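Local atomic coordinates of Cas13d (uncultured Ruminococcus sp, PDB entry 6IV9), a protein that binds CRISPR RNA and, in its natural form, probably matures that RNA and cleaves target RNA through two HEPN domains. Residues N737-N742 with A827-V832; Y848-H853 with S908-F913. The protein carries 2 engineered substitutions. All blocks are in the same frame, centred on the assembly; numbering follows the deposited sequence.

How the interactions relate
Interaction 1 is the more deeply placed of the two: all five of its touching residues are buried and its centre is about 15 Å from the chain centre, against about 20 Å for the partly buried interaction 2. The contact centres lie about 13 Å apart, and the two contacts touch where helix 848-861 packs against helix 713-760. Asn742 OD1 and Tyr852 OH, 2.8 Å apart, and Val741 packing on Tyr852 make that seam. Interaction 1 combines aliphatic packing with a buried amide and a bridging water; interaction 2 is built round an aromatic ring. Both approach the RNA: Asn737 bonds the A37 phosphate of chain B, while 908-913 only packs against cytidine C1.

Interaction 1: residues N737-N742 with A827-V832; sequences NLVNVN and AHLTVV. With nucleotides of chain B.
Val739 and Val832 meet methyl to methyl, CG2 of one 3.9 Å from CG2 of the other, with the two side chains crossing obliquely. In Val832 the CG2 branch lies beside the backbone N, with CG1 anti to it (chi1 179°), and this turns CG2 to helix 713-760. The same methyl is 4.2 Å from Leu738 CB, so it touches two successive residues of that helix. One turn on, Asn742 lies across Leu829: its ND2 is 3.4 Å from Leu829 CD1, an amide against a methyl. Leu829 has a positive phi (55°) and is the C-prime residue of a Schellman motif closing helix 816-827, while also standing at the N-cap position of helix 830-833. From this junction its side chain reaches Asn742 and Val739 (CD2 4.4 Å from Val739 CG2) on one hand and Thr188, Asn189 and Tyr192 of helix 168-197 on the other.

Asn742 ND2 donates to the Ile826 carbonyl oxygen, and OD1 accepts from Tyr852 OH and from a water at 2.8 Å. That water accepts from Val831 N at 3.1 Å, tying the amide to the first turn of helix 830-833. At the other end of 737-742, Asn737 ND2 donates to OP2 of A37 of chain B (3.2 Å, 158°) and also to Leu733 O. His828 is probably the histidine of one HEPN R-x4-H motif, with alanine at its arginine position, so Asn742 holds the backbone two residues before it. The join is mostly aliphatic, with one water bridge and one amide laid on a leucine methyl, whose bonds are likely to fix its rotation.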
ATOM      1  N   ASN A 737      -2.856   2.829 -11.878  1.00 20.39           N
ATOM      2  CA  ASN A 737      -3.262   4.215 -11.551  1.00 22.77           C
ATOM      3  C   ASN A 737      -4.774   4.300 -11.312  1.00 21.52           C
ATOM      4  O   ASN A 737      -5.167   5.016 -10.430  1.00 21.20           O
ATOM      5  CB  ASN A 737      -2.701   5.232 -12.533  1.00 23.76           C
ATOM      6  CG  ASN A 737      -1.342   5.688 -12.074  1.00 24.41           C
ATOM      7  OD1 ASN A 737      -1.246   6.478 -11.159  1.00 24.64           O
ATOM      8  ND2 ASN A 737      -0.304   5.157 -12.675  1.00 20.59           N
ATOM      9  N   LEU A 738      -5.565   3.613 -12.119  1.00 19.97           N
ATOM     10  CA  LEU A 738      -7.040   3.614 -11.961  1.00 20.96           C
ATOM     11  C   LEU A 738      -7.462   2.904 -10.669  1.00 20.94           C
ATOM     12  O   LEU A 738      -8.367   3.363 -10.020  1.00 22.53           O
ATOM     13  CB  LEU A 738      -7.666   3.007 -13.211  1.00 23.63           C
ATOM     14  CG  LEU A 738      -7.516   3.878 -14.453  1.00 24.94           C
ATOM     15  CD1 LEU A 738      -8.034   3.163 -15.683  1.00 28.32           C
ATOM     16  CD2 LEU A 738      -8.216   5.200 -14.256  1.00 26.95           C
ATOM     17  N   VAL A 739      -6.812   1.796 -10.336  1.00 19.42           N
ATOM     18  CA  VAL A 739      -7.124   1.086  -9.066  1.00 20.36           C
ATOM     19  C   VAL A 739      -6.805   2.036  -7.906  1.00 19.16           C
ATOM     20  O   VAL A 739      -7.573   2.108  -6.981  1.00 21.79           O
ATOM     21  CB  VAL A 739      -6.325  -0.223  -8.960  1.00 21.05           C
ATOM     22  CG1 VAL A 739      -6.395  -0.819  -7.569  1.00 24.13           C
ATOM     23  CG2 VAL A 739      -6.756  -1.231 -10.004  1.00 22.59           C
ATOM     24  N   ASN A 740      -5.695   2.751  -8.013  1.00 20.54           N
ATOM     25  CA  ASN A 740      -5.235   3.727  -6.996  1.00 21.12           C
ATOM     26  C   ASN A 740      -6.218   4.896  -6.890  1.00 21.31           C
ATOM     27  O   ASN A 740      -6.469   5.331  -5.805  1.00 21.21           O
ATOM     28  CB  ASN A 740      -3.788   4.151  -7.213  1.00 21.65           C
ATOM     29  CG  ASN A 740      -2.799   3.045  -6.923  1.00 23.31           C
ATOM     30  OD1 ASN A 740      -3.152   2.027  -6.369  1.00 27.63           O
ATOM     31  ND2 ASN A 740      -1.565   3.241  -7.315  1.00 24.52           N
ATOM     32  N   VAL A 741      -6.721   5.390  -8.010  1.00 20.61           N
ATOM     33  CA  VAL A 741      -7.740   6.475  -7.952  1.00 22.24           C
ATOM     34  C   VAL A 741      -8.984   5.921  -7.256  1.00 20.95           C
ATOM     35  O   VAL A 741      -9.535   6.566  -6.418  1.00 19.65           O
ATOM     36  CB  VAL A 741      -8.127   6.975  -9.350  1.00 20.96           C
ATOM     37  CG1 VAL A 741      -9.352   7.853  -9.288  1.00 22.01           C
ATOM     38  CG2 VAL A 741      -6.984   7.671 -10.054  1.00 23.25           C
ATOM     39  N   ASN A 742      -9.357   4.698  -7.592  1.00 21.22           N
ATOM     40  CA  ASN A 742     -10.574   4.078  -7.017  1.00 20.15           C
ATOM     41  C   ASN A 742     -10.441   3.959  -5.501  1.00 18.66           C
ATOM     42  O   ASN A 742     -11.403   4.164  -4.811  1.00 19.38           O
ATOM     43  CB  ASN A 742     -10.867   2.705  -7.599  1.00 19.33           C
ATOM     44  CG  ASN A 742     -12.253   2.252  -7.200  1.00 22.67           C
ATOM     45  OD1 ASN A 742     -13.233   2.790  -7.677  1.00 21.80           O
ATOM     46  ND2 ASN A 742     -12.330   1.305  -6.293  1.00 23.03           N
ATOM     47  N   ALA A 827     -17.142   0.252  -4.770  1.00 26.06           N
ATOM     48  CA  ALA A 827     -16.893  -1.010  -4.046  1.00 28.63           C
ATOM     49  C   ALA A 827     -16.514  -2.155  -4.994  1.00 28.92           C
ATOM     50  O   ALA A 827     -15.791  -3.005  -4.566  1.00 28.31           O
ATOM     51  CB  ALA A 827     -18.079  -1.366  -3.204  1.00 29.91           C
ATOM     52  N   HIS A 828     -17.025  -2.169  -6.216  1.00 24.23           N
ATOM     53  CA  HIS A 828     -16.788  -3.315  -7.126  1.00 26.30           C
ATOM     54  C   HIS A 828     -15.722  -3.042  -8.179  1.00 27.79           C
ATOM     55  O   HIS A 828     -15.609  -3.847  -9.073  1.00 27.05           O
ATOM     56  CB  HIS A 828     -18.101  -3.697  -7.796  1.00 29.87           C
ATOM     57  CG  HIS A 828     -19.153  -4.018  -6.803  1.00 34.20           C
ATOM     58  ND1 HIS A 828     -20.474  -4.006  -7.099  1.00 42.84           N
ATOM     59  CD2 HIS A 828     -19.064  -4.357  -5.509  1.00 39.88           C
ATOM     60  CE1 HIS A 828     -21.158  -4.321  -6.028  1.00 44.41           C
ATOM     61  NE2 HIS A 828     -20.324  -4.532  -5.050  1.00 39.09           N
ATOM     62  N   LEU A 829     -15.052  -1.900  -8.102  1.00 25.18           N
ATOM     63  CA  LEU A 829     -14.021  -1.534  -9.101  1.00 22.74           C
ATOM     64  C   LEU A 829     -14.607  -1.595 -10.515  1.00 25.28           C
ATOM     65  O   LEU A 829     -13.923  -1.991 -11.410  1.00 25.93           O
ATOM     66  CB  LEU A 829     -12.780  -2.413  -8.947  1.00 25.41           C
ATOM     67  CG  LEU A 829     -11.799  -1.904  -7.900  1.00 28.02           C
ATOM     68  CD1 LEU A 829     -12.361  -2.077  -6.510  1.00 28.81           C
ATOM     69  CD2 LEU A 829     -10.445  -2.564  -8.019  1.00 30.53           C
ATOM     70  N   THR A 830     -15.825  -1.096 -10.676  1.00 27.49           N
ATOM     71  CA  THR A 830     -16.539  -1.109 -11.976  1.00 28.34           C
ATOM     72  C   THR A 830     -15.766  -0.316 -13.028  1.00 25.76           C
ATOM     73  O   THR A 830     -15.770  -0.702 -14.165  1.00 26.90           O
ATOM     74  CB  THR A 830     -17.955  -0.562 -11.823  1.00 27.79           C
ATOM     75  OG1 THR A 830     -18.556  -1.365 -10.823  1.00 26.18           O
ATOM     76  CG2 THR A 830     -18.732  -0.609 -13.115  1.00 28.83           C
ATOM     77  N   VAL A 831     -15.112   0.756 -12.628  1.00 24.42           N
ATOM     78  CA  VAL A 831     -14.375   1.571 -13.621  1.00 25.11           C
ATOM     79  C   VAL A 831     -13.292   0.698 -14.243  1.00 25.53           C
ATOM     80  O   VAL A 831     -13.087   0.787 -15.419  1.00 26.37           O
ATOM     81  CB  VAL A 831     -13.765   2.808 -12.951  1.00 24.27           C
ATOM     82  CG1 VAL A 831     -12.697   3.441 -13.808  1.00 24.92           C
ATOM     83  CG2 VAL A 831     -14.829   3.815 -12.567  1.00 25.90           C
ATOM     84  N   VAL A 832     -12.571  -0.046 -13.424  1.00 25.87           N
ATOM     85  CA  VAL A 832     -11.502  -0.927 -13.960  1.00 25.86           C
ATOM     86  C   VAL A 832     -12.135  -2.042 -14.779  1.00 28.90           C
ATOM     87  O   VAL A 832     -11.687  -2.303 -15.859  1.00 28.62           O
ATOM     88  CB  VAL A 832     -10.595  -1.478 -12.855  1.00 28.75           C
ATOM     89  CG1 VAL A 832      -9.542  -2.387 -13.444  1.00 30.99           C
ATOM     90  CG2 VAL A 832      -9.954  -0.337 -12.109  1.00 29.83           C
TER
ATOM     91  P     A B  37       3.102   6.781 -11.428  1.00 32.13           P
ATOM     92  OP1   A B  37       2.625   7.375 -12.663  1.00 34.61           O
ATOM     93  OP2   A B  37       2.438   5.482 -11.037  1.00 29.96           O
ATOM     94  O5'   A B  37       4.675   6.536 -11.554  1.00 29.62           O
ATOM     95  C5'   A B  37       5.116   5.471 -12.436  1.00 30.12           C
ATOM     96  C4'   A B  37       6.356   4.777 -11.921  1.00 26.01           C
ATOM     97  O4'   A B  37       7.417   5.752 -11.814  1.00 27.88           O
ATOM     98  C3'   A B  37       6.200   4.123 -10.548  1.00 26.14           C
ATOM     99  O3'   A B  37       6.946   2.906 -10.541  1.00 26.09           O
ATOM    100  C2'   A B  37       6.824   5.137  -9.597  1.00 27.70           C
ATOM    101  O2'   A B  37       7.382   4.589  -8.420  1.00 25.63           O
ATOM    102  C1'   A B  37       7.908   5.779 -10.471  1.00 29.38           C
ATOM    103  N9    A B  37       8.112   7.174 -10.133  1.00 30.55           N
ATOM    104  C8    A B  37       7.309   8.238 -10.468  1.00 31.66           C
ATOM    105  N7    A B  37       7.765   9.391 -10.046  1.00 34.29           N
ATOM    106  C5    A B  37       8.912   9.057  -9.343  1.00 34.70           C
ATOM    107  C6    A B  37       9.843   9.828  -8.639  1.00 39.67           C
ATOM    108  N6    A B  37       9.740  11.145  -8.499  1.00 43.58           N
ATOM    109  N1    A B  37      10.884   9.188  -8.058  1.00 39.21           N
ATOM    110  C2    A B  37      10.996   7.871  -8.219  1.00 43.82           C
ATOM    111  N3    A B  37      10.177   7.031  -8.847  1.00 36.96           N
ATOM    112  C4    A B  37       9.160   7.703  -9.421  1.00 32.18           C
TER
HETATM  113  O   HOH W   1     -14.812   1.814  -9.738  1.00 25.24           O

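Interaction 2: residues Y848-H853 with S908-F913. With nucleotides of chain B.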
ATOM      1  N   TYR A 848      -5.425  10.656 -14.955  1.00 24.80           N
ATOM      2  CA  TYR A 848      -6.081   9.438 -14.431  1.00 24.25           C
ATOM      3  C   TYR A 848      -7.425   9.844 -13.829  1.00 22.59           C
ATOM      4  O   TYR A 848      -8.390   9.144 -13.960  1.00 21.69           O
ATOM      5  CB  TYR A 848      -5.148   8.709 -13.474  1.00 23.19           C
ATOM      6  CG  TYR A 848      -4.006   8.042 -14.184  1.00 23.10           C
ATOM      7  CD1 TYR A 848      -4.239   7.061 -15.122  1.00 21.63           C
ATOM      8  CD2 TYR A 848      -2.704   8.410 -13.940  1.00 23.48           C
ATOM      9  CE1 TYR A 848      -3.206   6.445 -15.791  1.00 22.21           C
ATOM     10  CE2 TYR A 848      -1.654   7.796 -14.592  1.00 25.69           C
ATOM     11  CZ  TYR A 848      -1.905   6.806 -15.517  1.00 24.87           C
ATOM     12  OH  TYR A 848      -0.874   6.210 -16.153  1.00 25.79           O
ATOM     13  N   PHE A 849      -7.442  10.997 -13.184  1.00 22.79           N
ATOM     14  CA  PHE A 849      -8.688  11.477 -12.550  1.00 22.25           C
ATOM     15  C   PHE A 849      -9.762  11.658 -13.624  1.00 21.94           C
ATOM     16  O   PHE A 849     -10.847  11.185 -13.431  1.00 23.36           O
ATOM     17  CB  PHE A 849      -8.420  12.813 -11.864  1.00 23.05           C
ATOM     18  CG  PHE A 849      -9.599  13.430 -11.161  1.00 24.50           C
ATOM     19  CD1 PHE A 849     -10.480  14.247 -11.839  1.00 24.34           C
ATOM     20  CD2 PHE A 849      -9.817  13.225  -9.815  1.00 23.98           C
ATOM     21  CE1 PHE A 849     -11.553  14.823 -11.187  1.00 24.51           C
ATOM     22  CE2 PHE A 849     -10.898  13.794  -9.168  1.00 22.48           C
ATOM     23  CZ  PHE A 849     -11.760  14.594  -9.859  1.00 25.19           C
ATOM     24  N   SER A 850      -9.430  12.304 -14.733  1.00 23.70           N
ATOM     25  CA  SER A 850     -10.450  12.495 -15.795  1.00 23.73           C
ATOM     26  C   SER A 850     -10.860  11.166 -16.434  1.00 22.57           C
ATOM     27  O   SER A 850     -11.993  11.036 -16.800  1.00 25.59           O
ATOM     28  CB  SER A 850     -10.119  13.559 -16.793  1.00 29.06           C
ATOM     29  OG  SER A 850      -8.858  13.346 -17.326  1.00 49.21           O
ATOM     30  N   ILE A 851      -9.930  10.239 -16.604  1.00 23.10           N
ATOM     31  CA  ILE A 851     -10.327   8.932 -17.187  1.00 22.23           C
ATOM     32  C   ILE A 851     -11.293   8.246 -16.230  1.00 25.14           C
ATOM     33  O   ILE A 851     -12.305   7.801 -16.653  1.00 23.05           O
ATOM     34  CB  ILE A 851      -9.102   8.040 -17.418  1.00 22.21           C
ATOM     35  CG1 ILE A 851      -8.150   8.640 -18.445  1.00 25.76           C
ATOM     36  CG2 ILE A 851      -9.531   6.637 -17.786  1.00 24.80           C
ATOM     37  CD1 ILE A 851      -6.845   7.920 -18.544  1.00 27.43           C
ATOM     38  N   TYR A 852     -10.954   8.228 -14.954  1.00 24.46           N
ATOM     39  CA  TYR A 852     -11.780   7.500 -13.972  1.00 22.63           C
ATOM     40  C   TYR A 852     -13.193   8.078 -13.926  1.00 21.28           C
ATOM     41  O   TYR A 852     -14.133   7.341 -13.980  1.00 22.66           O
ATOM     42  CB  TYR A 852     -11.132   7.678 -12.602  1.00 22.52           C
ATOM     43  CG  TYR A 852     -11.891   7.064 -11.462  1.00 20.78           C
ATOM     44  CD1 TYR A 852     -11.669   5.758 -11.080  1.00 22.82           C
ATOM     45  CD2 TYR A 852     -12.812   7.789 -10.748  1.00 20.85           C
ATOM     46  CE1 TYR A 852     -12.360   5.183 -10.035  1.00 21.12           C
ATOM     47  CE2 TYR A 852     -13.513   7.231  -9.701  1.00 22.34           C
ATOM     48  CZ  TYR A 852     -13.292   5.923  -9.343  1.00 21.00           C
ATOM     49  OH  TYR A 852     -13.975   5.395  -8.310  1.00 23.19           O
ATOM     50  N   HIS A 853     -13.297   9.389 -13.823  1.00 22.59           N
ATOM     51  CA  HIS A 853     -14.627  10.042 -13.743  1.00 24.02           C
ATOM     52  C   HIS A 853     -15.421   9.861 -15.045  1.00 25.03           C
ATOM     53  O   HIS A 853     -16.617   9.687 -14.971  1.00 25.07           O
ATOM     54  CB  HIS A 853     -14.498  11.446 -13.169  1.00 24.15           C
ATOM     55  CG  HIS A 853     -14.240  11.401 -11.705  1.00 25.44           C
ATOM     56  ND1 HIS A 853     -15.154  10.924 -10.823  1.00 24.49           N
ATOM     57  CD2 HIS A 853     -13.154  11.710 -10.983  1.00 25.66           C
ATOM     58  CE1 HIS A 853     -14.656  10.973  -9.622  1.00 23.73           C
ATOM     59  NE2 HIS A 853     -13.441  11.433  -9.695  1.00 22.59           N
ATOM     60  N   SER A 908     -13.337  15.941  -5.481  1.00 24.17           N
ATOM     61  CA  SER A 908     -14.219  16.586  -6.488  1.00 24.30           C
ATOM     62  C   SER A 908     -13.466  17.503  -7.451  1.00 29.71           C
ATOM     63  O   SER A 908     -13.963  17.712  -8.528  1.00 29.63           O
ATOM     64  CB  SER A 908     -15.311  17.367  -5.814  1.00 24.87           C
ATOM     65  OG  SER A 908     -16.114  16.551  -5.012  1.00 24.88           O
ATOM     66  N   ILE A 909     -12.326  18.035  -7.047  1.00 24.94           N
ATOM     67  CA  ILE A 909     -11.574  19.001  -7.889  1.00 28.18           C
ATOM     68  C   ILE A 909     -10.272  18.360  -8.353  1.00 28.07           C
ATOM     69  O   ILE A 909      -9.414  18.146  -7.542  1.00 27.08           O
ATOM     70  CB  ILE A 909     -11.361  20.282  -7.075  1.00 29.66           C
ATOM     71  CG1 ILE A 909     -12.710  20.794  -6.580  1.00 30.85           C
ATOM     72  CG2 ILE A 909     -10.607  21.317  -7.878  1.00 34.16           C
ATOM     73  CD1 ILE A 909     -12.625  21.823  -5.525  1.00 34.08           C
ATOM     74  N   GLU A 910     -10.106  18.238  -9.658  1.00 26.90           N
ATOM     75  CA  GLU A 910      -8.964  17.497 -10.238  1.00 26.88           C
ATOM     76  C   GLU A 910      -7.637  18.083  -9.749  1.00 26.86           C
ATOM     77  O   GLU A 910      -6.765  17.313  -9.443  1.00 27.58           O
ATOM     78  CB  GLU A 910      -9.097  17.533 -11.757  1.00 30.58           C
ATOM     79  CG  GLU A 910      -7.936  16.947 -12.516  1.00 36.60           C
ATOM     80  CD  GLU A 910      -8.237  16.746 -13.993  1.00 45.66           C
ATOM     81  OE1 GLU A 910      -9.313  17.161 -14.464  1.00 49.98           O
ATOM     82  OE2 GLU A 910      -7.404  16.176 -14.667  1.00 51.27           O
ATOM     83  N   GLN A 911      -7.536  19.402  -9.644  1.00 26.82           N
ATOM     84  CA  GLN A 911      -6.287  20.085  -9.226  1.00 28.16           C
ATOM     85  C   GLN A 911      -5.902  19.733  -7.787  1.00 27.41           C
ATOM     86  O   GLN A 911      -4.752  19.842  -7.487  1.00 29.56           O
ATOM     87  CB  GLN A 911      -6.351  21.586  -9.492  1.00 31.83           C
ATOM     88  CG  GLN A 911      -6.819  21.913 -10.897  1.00 40.70           C
ATOM     89  CD  GLN A 911      -8.296  22.227 -10.927  1.00 50.29           C
ATOM     90  OE1 GLN A 911      -9.128  21.379 -11.184  1.00 33.99           O
ATOM     91  NE2 GLN A 911      -8.624  23.482 -10.647  1.00 62.52           N
ATOM     92  N   LEU A 912      -6.864  19.426  -6.932  1.00 24.41           N
ATOM     93  CA  LEU A 912      -6.566  19.127  -5.512  1.00 25.85           C
ATOM     94  C   LEU A 912      -6.412  17.626  -5.266  1.00 27.50           C
ATOM     95  O   LEU A 912      -6.040  17.262  -4.182  1.00 27.98           O
ATOM     96  CB  LEU A 912      -7.742  19.628  -4.681  1.00 24.55           C
ATOM     97  CG  LEU A 912      -8.005  21.126  -4.731  1.00 27.04           C
ATOM     98  CD1 LEU A 912      -9.095  21.504  -3.766  1.00 26.61           C
ATOM     99  CD2 LEU A 912      -6.743  21.896  -4.440  1.00 29.37           C
ATOM    100  N   PHE A 913      -6.737  16.806  -6.247  1.00 23.04           N
ATOM    101  CA  PHE A 913      -6.804  15.347  -6.009  1.00 23.21           C
ATOM    102  C   PHE A 913      -5.478  14.654  -5.683  1.00 23.98           C
ATOM    103  O   PHE A 913      -5.429  13.937  -4.703  1.00 24.25           O
ATOM    104  CB  PHE A 913      -7.469  14.684  -7.206  1.00 24.90           C
ATOM    105  CG  PHE A 913      -7.576  13.193  -7.100  1.00 23.49           C
ATOM    106  CD1 PHE A 913      -8.562  12.606  -6.340  1.00 21.67           C
ATOM    107  CD2 PHE A 913      -6.685  12.380  -7.761  1.00 25.56           C
ATOM    108  CE1 PHE A 913      -8.653  11.233  -6.258  1.00 24.30           C
ATOM    109  CE2 PHE A 913      -6.788  11.008  -7.680  1.00 26.35           C
ATOM    110  CZ  PHE A 913      -7.763  10.438  -6.917  1.00 24.09           C
TER
ATOM    111  P     C B   1      -9.390  26.478  -5.333  0.19 71.63           P
ATOM    112  OP1   C B   1     -10.062  25.622  -4.316  1.00 50.94           O
ATOM    113  OP2   C B   1      -9.817  26.384  -6.757  1.00 59.85           O
ATOM    114  O5'   C B   1      -7.827  26.167  -5.346  1.00 74.35           O
ATOM    115  C5'   C B   1      -6.806  27.025  -4.770  1.00 75.19           C
ATOM    116  C4'   C B   1      -5.613  26.135  -4.501  1.00 76.85           C
ATOM    117  O4'   C B   1      -5.289  25.371  -5.659  1.00 78.14           O
ATOM    118  C3'   C B   1      -4.300  26.704  -3.968  1.00 74.64           C
ATOM    119  O3'   C B   1      -4.080  26.292  -2.617  1.00 60.62           O
ATOM    120  C2'   C B   1      -3.228  26.052  -4.866  1.00 73.36           C
ATOM    121  O2'   C B   1      -2.230  25.310  -4.215  1.00 61.11           O
ATOM    122  C1'   C B   1      -3.988  24.906  -5.508  1.00 80.08           C
ATOM    123  N1    C B   1      -3.523  24.428  -6.815  1.00 92.42           N
ATOM    124  C2    C B   1      -3.352  25.325  -7.874  1.00 85.97           C
ATOM    125  O2    C B   1      -3.516  26.538  -7.669  1.00 69.72           O
ATOM    126  N3    C B   1      -2.982  24.849  -9.084  1.00 73.98           N
ATOM    127  C4    C B   1      -2.800  23.538  -9.257  1.00 83.60           C
ATOM    128  N4    C B   1      -2.421  23.111 -10.460  1.00 91.69           N
ATOM    129  C5    C B   1      -2.981  22.607  -8.200  1.00 79.12           C
ATOM    130  C6    C B   1      -3.357  23.087  -7.013  1.00 81.99           C
TER
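Phe849 and Glu910 mark the closest approach of the two backbones, their CA atoms 6.5 Å apart, where helix 848-861 faces the short, weakly bonded turn 910-913. Within that turn Phe913 N bonds Glu910 O, three residues back. Phe849 CG is anti to the backbone N (chi1 -180°), which puts CG on the side of the turn. Glu910 CA sits over one face, 3.9 Å from the ring centroid and 12° off the normal, a CH-pi contact; His853 CD2 covers the opposite face, 3.3 Å above the plane. The phenyl is thus sandwiched between its own helix and the 910-913 turn, in a strand-free region beside helix 816-827, whose end carries the probable HEPN R-x4-H motif. At one side Phe849 CD2 lies over the Phe913 ring toward its rim, 3.5 Å from CG, with the planes at an oblique 58°. An alanine at Phe849 would probably open a gap between His853 and Glu910 and leave this face of Phe913 without its aromatic neighbour. Glu910 CB and CG continue over the same Phe849 face toward its CD1 side, CB 3.6 Å from CD1, while the carboxylate bonds Ser847 through OE2 and Tyr885 through OE1. From within the turn, Gln911 O comes within 3.4 Å of C5 of C1 of chain B.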